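Long-range contact in glutathione S-transferase family protein (Pseudomonas putida, PDB 3LXZ), which probably catalyses the conjugation of reduced glutathione to a wide range of hydrophobic electrophiles: residues L3-Y14 / T27-G35. Sequence-based numbering, arbitrary orientation.
Sequences LKLYGFSVSNYY and TFEEVTFYG
With F8 CG held between its own backbone N and carbonyl carbon (chi1 61°), the phenyl ring swings toward Y34, whose CD1 lies over one face at 3.5 Å from F8 CG; the ring planes meet at 47°, and S11 CB sits over the opposite face. F33 O approaches the edge of the same ring. Replacing the ring with an alanine here is likely to open a gap between Y34 and S11, each then without the aromatic surface it rests on. Y14 CG, turned away from the backbone N (chi1 175°), carries the phenol along the sheet face that bears L5 and E30, where Y14 OH donates to E30 OE2 in a very short bond of 2.5 Å. That carboxylate also forms salt bridges with K18 and R200, so its charge is probably well compensated. On the face bearing K4, Y6, E29 and V31, V31 lies alongside Y6 and sets its CB over the ring centre, 4.0 Å from the centroid, while the Y6 edge points at the face of F33 and its hydroxyl bonds to E54. Farther along, K4 NZ pairs with E29 OE1 at a loose 3.6 Å. In the parallel backbone pairing, L5 N to E29 O (2.8 Å) and G7 N to V31 O (3.0 Å), the donors lie close to the line of the C=O bond. At G7 a CB would clash with CD1 of the Y14 ring. Strand 3-7, helix 12-23 and edge strand 28-32 form the opening beta-alpha-beta unit of the thioredoxin-like domain; S11, a glutathione-binding residue, caps the helix, strand 52-55 flanks strand 3-7, and helix 198-218 packs against Y34.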
# COMPACT_ATOMS: atom_id res chain seq x y z
N LEU A 3 5.89 -23.07 -8.24
CA LEU A 3 5.31 -22.03 -7.37
C LEU A 3 4.26 -22.60 -6.43
O LEU A 3 3.42 -23.43 -6.84
CB LEU A 3 4.67 -20.90 -8.18
CG LEU A 3 5.55 -20.07 -9.11
CD1 LEU A 3 4.64 -19.09 -9.83
CD2 LEU A 3 6.64 -19.34 -8.35
N LYS A 4 4.27 -22.14 -5.18
CA LYS A 4 3.26 -22.55 -4.23
C LYS A 4 2.60 -21.27 -3.71
O LYS A 4 3.29 -20.32 -3.38
CB LYS A 4 3.87 -23.29 -3.05
CG LYS A 4 4.66 -24.58 -3.35
CD LYS A 4 5.01 -25.26 -1.99
CE LYS A 4 5.52 -26.69 -2.11
NZ LYS A 4 6.42 -26.92 -3.27
N LEU A 5 1.28 -21.27 -3.63
CA LEU A 5 0.55 -20.13 -3.08
C LEU A 5 -0.03 -20.50 -1.72
O LEU A 5 -0.94 -21.34 -1.64
CB LEU A 5 -0.57 -19.71 -4.03
CG LEU A 5 -1.32 -18.44 -3.64
CD1 LEU A 5 -0.37 -17.20 -3.63
CD2 LEU A 5 -2.44 -18.25 -4.65
N TYR A 6 0.47 -19.87 -0.66
CA TYR A 6 -0.04 -20.10 0.68
C TYR A 6 -1.18 -19.15 0.94
O TYR A 6 -1.02 -17.93 0.80
CB TYR A 6 1.03 -19.81 1.76
CG TYR A 6 2.13 -20.85 1.86
CD1 TYR A 6 2.88 -21.20 0.75
CD2 TYR A 6 2.42 -21.46 3.09
CE1 TYR A 6 3.90 -22.14 0.85
CE2 TYR A 6 3.44 -22.41 3.18
CZ TYR A 6 4.17 -22.73 2.06
OH TYR A 6 5.20 -23.65 2.14
N GLY A 7 -2.33 -19.69 1.32
CA GLY A 7 -3.44 -18.85 1.76
C GLY A 7 -4.70 -19.69 1.94
O GLY A 7 -4.64 -20.87 2.29
N PHE A 8 -5.84 -19.07 1.75
CA PHE A 8 -7.07 -19.81 1.86
C PHE A 8 -8.08 -19.18 0.93
O PHE A 8 -8.04 -17.99 0.71
CB PHE A 8 -7.54 -19.91 3.32
CG PHE A 8 -7.83 -18.57 3.99
CD1 PHE A 8 -6.79 -17.76 4.51
CD2 PHE A 8 -9.15 -18.13 4.12
CE1 PHE A 8 -7.08 -16.55 5.12
CE2 PHE A 8 -9.46 -16.91 4.74
CZ PHE A 8 -8.42 -16.12 5.24
N SER A 9 -8.97 -20.00 0.37
CA SER A 9 -9.85 -19.53 -0.69
C SER A 9 -10.95 -18.59 -0.25
O SER A 9 -11.69 -18.09 -1.08
CB SER A 9 -10.42 -20.73 -1.44
OG SER A 9 -9.40 -21.31 -2.21
N VAL A 10 -11.06 -18.33 1.05
CA VAL A 10 -12.02 -17.32 1.49
C VAL A 10 -11.33 -15.93 1.42
O VAL A 10 -12.02 -14.90 1.40
CB VAL A 10 -12.60 -17.64 2.89
CG1 VAL A 10 -13.58 -16.54 3.38
CG2 VAL A 10 -13.31 -19.02 2.89
N SER A 11 -9.98 -15.91 1.35
CA SER A 11 -9.24 -14.63 1.36
C SER A 11 -9.31 -13.93 0.00
O SER A 11 -8.87 -14.48 -1.01
CB SER A 11 -7.77 -14.82 1.72
OG SER A 11 -7.06 -13.62 1.38
N ASN A 12 -9.85 -12.71 -0.01
CA ASN A 12 -9.88 -11.92 -1.24
C ASN A 12 -8.49 -11.64 -1.84
O ASN A 12 -8.30 -11.80 -3.05
CB ASN A 12 -10.72 -10.64 -1.06
CG ASN A 12 -10.10 -9.64 -0.06
OD1 ASN A 12 -9.43 -10.02 0.91
ND2 ASN A 12 -10.34 -8.36 -0.30
N TYR A 13 -7.52 -11.29 -1.00
CA TYR A 13 -6.15 -11.05 -1.49
C TYR A 13 -5.54 -12.33 -2.08
O TYR A 13 -4.82 -12.29 -3.06
CB TYR A 13 -5.28 -10.54 -0.34
CG TYR A 13 -5.50 -9.08 0.03
CD1 TYR A 13 -4.97 -8.05 -0.75
CD2 TYR A 13 -6.21 -8.74 1.19
CE1 TYR A 13 -5.15 -6.72 -0.40
CE2 TYR A 13 -6.40 -7.40 1.56
CZ TYR A 13 -5.87 -6.41 0.77
OH TYR A 13 -6.07 -5.09 1.12
N TYR A 14 -5.87 -13.49 -1.49
CA TYR A 14 -5.40 -14.78 -2.04
C TYR A 14 -6.05 -14.98 -3.42
O TYR A 14 -5.37 -15.38 -4.38
CB TYR A 14 -5.79 -15.91 -1.09
CG TYR A 14 -5.49 -17.34 -1.54
CD1 TYR A 14 -4.24 -17.92 -1.32
CD2 TYR A 14 -6.50 -18.14 -2.11
CE1 TYR A 14 -3.99 -19.28 -1.66
CE2 TYR A 14 -6.26 -19.51 -2.47
CZ TYR A 14 -5.02 -20.05 -2.26
OH TYR A 14 -4.78 -21.37 -2.62
N THR A 27 1.29 -23.04 -13.71
CA THR A 27 1.17 -24.13 -12.74
C THR A 27 1.46 -23.60 -11.34
O THR A 27 2.40 -22.82 -11.17
CB THR A 27 2.19 -25.25 -13.04
OG1 THR A 27 1.99 -25.72 -14.36
CG2 THR A 27 2.00 -26.42 -12.06
N PHE A 28 0.64 -23.99 -10.38
CA PHE A 28 0.86 -23.65 -8.98
C PHE A 28 0.20 -24.63 -8.03
O PHE A 28 -0.80 -25.26 -8.36
CB PHE A 28 0.35 -22.23 -8.68
CG PHE A 28 -1.13 -22.04 -8.82
CD1 PHE A 28 -1.71 -21.86 -10.08
CD2 PHE A 28 -1.96 -22.01 -7.69
CE1 PHE A 28 -3.09 -21.68 -10.22
CE2 PHE A 28 -3.34 -21.83 -7.81
CZ PHE A 28 -3.91 -21.65 -9.08
N GLU A 29 0.75 -24.74 -6.84
CA GLU A 29 0.20 -25.61 -5.81
C GLU A 29 -0.38 -24.73 -4.71
O GLU A 29 0.24 -23.75 -4.29
CB GLU A 29 1.31 -26.54 -5.30
CG GLU A 29 0.93 -27.45 -4.13
CD GLU A 29 2.15 -28.16 -3.51
OE1 GLU A 29 3.23 -28.21 -4.15
OE2 GLU A 29 2.03 -28.66 -2.37
N GLU A 30 -1.58 -25.08 -4.26
CA GLU A 30 -2.24 -24.35 -3.19
C GLU A 30 -1.92 -24.98 -1.86
O GLU A 30 -2.02 -26.19 -1.73
CB GLU A 30 -3.75 -24.33 -3.41
CG GLU A 30 -4.15 -23.62 -4.70
CD GLU A 30 -5.63 -23.49 -4.84
OE1 GLU A 30 -6.20 -24.22 -5.68
OE2 GLU A 30 -6.25 -22.70 -4.09
N VAL A 31 -1.52 -24.17 -0.89
CA VAL A 31 -1.24 -24.61 0.49
C VAL A 31 -2.14 -23.86 1.45
O VAL A 31 -2.09 -22.63 1.49
CB VAL A 31 0.24 -24.35 0.89
CG1 VAL A 31 0.50 -24.81 2.32
CG2 VAL A 31 1.22 -25.03 -0.09
N THR A 32 -2.97 -24.58 2.22
CA THR A 32 -3.86 -23.96 3.21
C THR A 32 -3.02 -23.33 4.33
O THR A 32 -2.19 -24.01 4.95
CB THR A 32 -4.88 -24.99 3.78
OG1 THR A 32 -5.54 -25.64 2.69
CG2 THR A 32 -5.96 -24.30 4.65
N PHE A 33 -3.26 -22.05 4.60
CA PHE A 33 -2.43 -21.21 5.47
C PHE A 33 -3.30 -19.98 5.79
O PHE A 33 -3.77 -19.31 4.88
CB PHE A 33 -1.14 -20.78 4.77
CG PHE A 33 -0.32 -19.75 5.54
CD1 PHE A 33 0.46 -20.12 6.65
CD2 PHE A 33 -0.32 -18.44 5.14
CE1 PHE A 33 1.23 -19.15 7.35
CE2 PHE A 33 0.44 -17.48 5.83
CZ PHE A 33 1.21 -17.85 6.95
N TYR A 34 -3.53 -19.72 7.07
CA TYR A 34 -4.42 -18.64 7.45
C TYR A 34 -3.65 -17.43 8.03
O TYR A 34 -4.28 -16.45 8.46
CB TYR A 34 -5.39 -19.14 8.50
CG TYR A 34 -6.35 -20.21 8.01
CD1 TYR A 34 -7.43 -19.88 7.17
CD2 TYR A 34 -6.15 -21.55 8.37
CE1 TYR A 34 -8.33 -20.87 6.73
CE2 TYR A 34 -7.04 -22.54 7.94
CZ TYR A 34 -8.12 -22.21 7.13
OH TYR A 34 -8.99 -23.22 6.72
N GLY A 35 -2.33 -17.51 8.05
CA GLY A 35 -1.49 -16.43 8.56
C GLY A 35 -1.78 -16.19 10.02
O GLY A 35 -1.87 -17.15 10.80
O HOH W 1 5.10 -23.08 -11.22